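Local atomic coordinates of GGDEF and EAL domain-containing protein (Vibrio cholerae O1 str. 2010EL-1786, PDB entry 6PWJ), a protein that probably takes part in cyclic di-GMP signalling through its GGDEF and EAL domains, although which activities it retains is not established. Residues Leu359-Leu364 with Thr387-Val392. Residues are numbered along the deposited sequence; the frame is centred on the assembly and turned at random.
Sequences LFTHHL and TIASRV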
loop_
_atom_site.group_PDB
_atom_site.type_symbol
_atom_site.label_atom_id
_atom_site.label_comp_id
_atom_site.label_asym_id
_atom_site.label_seq_id
_atom_site.Cartn_x
_atom_site.Cartn_y
_atom_site.Cartn_z
ATOM N N LEU A 359 2.114 -2.679 7.357
ATOM C CA LEU A 359 1.644 -3.921 7.964
ATOM C C LEU A 359 2.626 -4.443 9.007
ATOM O O LEU A 359 2.218 -4.883 10.088
ATOM C CB LEU A 359 1.407 -4.973 6.882
ATOM C CG LEU A 359 0.994 -6.366 7.363
ATOM C CD1 LEU A 359 -0.375 -6.327 8.024
ATOM C CD2 LEU A 359 1.014 -7.361 6.215
ATOM N N PHE A 360 3.919 -4.404 8.702
ATOM C CA PHE A 360 4.935 -5.015 9.546
ATOM C C PHE A 360 5.460 -4.076 10.621
ATOM O O PHE A 360 6.396 -4.441 11.341
ATOM C CB PHE A 360 6.096 -5.514 8.685
ATOM C CG PHE A 360 5.659 -6.253 7.458
ATOM C CD1 PHE A 360 5.311 -7.592 7.528
ATOM C CD2 PHE A 360 5.588 -5.609 6.236
ATOM C CE1 PHE A 360 4.905 -8.274 6.400
ATOM C CE2 PHE A 360 5.182 -6.287 5.105
ATOM C CZ PHE A 360 4.839 -7.622 5.189
ATOM N N THR A 361 4.884 -2.881 10.747
ATOM C CA THR A 361 5.351 -1.893 11.706
ATOM C C THR A 361 4.316 -1.498 12.748
ATOM O O THR A 361 4.702 -1.005 13.814
ATOM C CB THR A 361 5.827 -0.626 10.978
ATOM O OG1 THR A 361 7.077 -0.887 10.327
ATOM C CG2 THR A 361 5.999 0.523 11.954
ATOM N N HIS A 362 3.030 -1.709 12.488
ATOM C CA HIS A 362 1.975 -1.307 13.404
ATOM C C HIS A 362 1.165 -2.517 13.851
ATOM O O HIS A 362 1.146 -3.560 13.191
ATOM C CB HIS A 362 1.046 -0.271 12.758
ATOM C CG HIS A 362 1.756 0.953 12.274
ATOM N ND1 HIS A 362 2.509 0.970 11.121
ATOM C CD2 HIS A 362 1.834 2.202 12.793
ATOM C CE1 HIS A 362 3.019 2.175 10.947
ATOM N NE2 HIS A 362 2.624 2.942 11.947
ATOM N N HIS A 363 0.493 -2.363 14.993
ATOM C CA HIS A 363 -0.420 -3.381 15.512
ATOM C C HIS A 363 0.292 -4.714 15.725
ATOM O O HIS A 363 -0.236 -5.781 15.407
ATOM C CB HIS A 363 -1.627 -3.551 14.589
ATOM C CG HIS A 363 -2.189 -2.256 14.092
ATOM N ND1 HIS A 363 -2.877 -1.382 14.905
ATOM C CD2 HIS A 363 -2.158 -1.684 12.865
ATOM C CE1 HIS A 363 -3.249 -0.328 14.200
ATOM N NE2 HIS A 363 -2.825 -0.486 12.960
ATOM N N LEU A 364 1.507 -4.653 16.271
ATOM C CA LEU A 364 2.297 -5.850 16.557
ATOM C C LEU A 364 1.874 -6.415 17.914
ATOM O O LEU A 364 2.618 -6.412 18.898
ATOM C CB LEU A 364 3.782 -5.525 16.510
ATOM C CG LEU A 364 4.218 -4.847 15.209
ATOM C CD1 LEU A 364 5.690 -4.468 15.256
ATOM C CD2 LEU A 364 3.925 -5.741 14.014
ATOM N N THR A 387 17.197 0.402 6.958
ATOM C CA THR A 387 15.818 0.022 7.233
ATOM C C THR A 387 15.071 1.213 7.819
ATOM O O THR A 387 15.537 1.831 8.782
ATOM C CB THR A 387 15.757 -1.166 8.194
ATOM O OG1 THR A 387 16.521 -0.873 9.370
ATOM C CG2 THR A 387 16.313 -2.418 7.530
ATOM N N ILE A 388 13.916 1.530 7.238
ATOM C CA ILE A 388 13.122 2.688 7.631
ATOM C C ILE A 388 11.712 2.227 7.964
ATOM O O ILE A 388 11.117 1.437 7.221
ATOM C CB ILE A 388 13.088 3.759 6.527
ATOM C CG1 ILE A 388 14.504 4.193 6.149
ATOM C CG2 ILE A 388 12.263 4.957 6.973
ATOM C CD1 ILE A 388 14.542 5.208 5.030
ATOM N N ALA A 389 11.181 2.724 9.077
ATOM C CA ALA A 389 9.779 2.567 9.434
ATOM C C ALA A 389 9.116 3.936 9.389
ATOM O O ALA A 389 9.628 4.894 9.979
ATOM C CB ALA A 389 9.628 1.945 10.825
ATOM N N SER A 390 7.996 4.031 8.684
ATOM C CA SER A 390 7.283 5.288 8.524
ATOM C C SER A 390 5.986 5.266 9.321
ATOM O O SER A 390 5.590 4.246 9.892
ATOM C CB SER A 390 6.991 5.572 7.045
ATOM O OG SER A 390 5.900 4.798 6.579
ATOM N N ARG A 391 5.323 6.420 9.349
ATOM C CA ARG A 391 4.099 6.594 10.125
ATOM C C ARG A 391 4.312 6.168 11.576
ATOM O O ARG A 391 3.434 5.582 12.212
ATOM C CB ARG A 391 2.934 5.835 9.488
ATOM C CG ARG A 391 2.550 6.361 8.112
ATOM C CD ARG A 391 1.554 5.454 7.409
ATOM N NE ARG A 391 0.228 5.501 8.017
ATOM C CZ ARG A 391 -0.834 4.861 7.535
ATOM N NH1 ARG A 391 -0.724 4.127 6.437
ATOM N NH2 ARG A 391 -2.005 4.958 8.149
ATOM N N VAL A 392 5.502 6.458 12.097
ATOM C CA VAL A 392 5.820 6.211 13.500
ATOM C C VAL A 392 5.302 7.402 14.300
ATOM O O VAL A 392 5.790 8.524 14.148
ATOM C CB VAL A 392 7.323 6.005 13.713
ATOM C CG1 VAL A 392 7.604 5.571 15.145
ATOM C CG2 VAL A 392 7.867 4.991 12.717
#
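His362 turns its CG anti to its own carbonyl carbon (chi1 -57°), which directs the imidazole to the backbone of Ser390 and Arg391, and chi2 turns its NE2/CE1 edge to their two carbonyls. Thr361 has OG1 anti to its carbonyl carbon (chi1 -73°), which leaves CG2 anti to the backbone N; both branches face Ala389. Within the EAL domain, a variant of the TIM barrel, the contact joins the loop after strand 353-356 to the end of strand 386-389 and the turn that follows it. The two strands are parallel neighbours.

The polar link is a hydrogen bond from His362 NE2 to Arg391 O, 2.8 Å long and nearly straight at the hydrogen (174°). The oxygen lies in the ring plane, but the donor sits well above the plane of the carbonyl group. Ser390 O also meets the ring at its edge, 3.5 Å from His362 CE1. The other ring nitrogen, ND1, bonds to Tyr358 O, and the Tyr358 ring stacks on the imidazole. The two bonds and the stack together restrict the rotation of the ring.

Arg391 offers His362 its backbone and CB, with CB 3.8 Å from NE2. Its guanidinium group turns to helix 28-41 of the GGDEF part. There NH1 makes a salt bridge with Glu41 and NH2 bonds to Gly37 O. The residue thus ties this part of the EAL domain to the other domain.

On the helix 395-402 side, Leu401 touches both Thr361 and Ala389. The methyl of Ala389 meets both branches of the threonine, with CB 3.8 Å from Thr361 OG1 and 4.1 Å from Thr361 CG2.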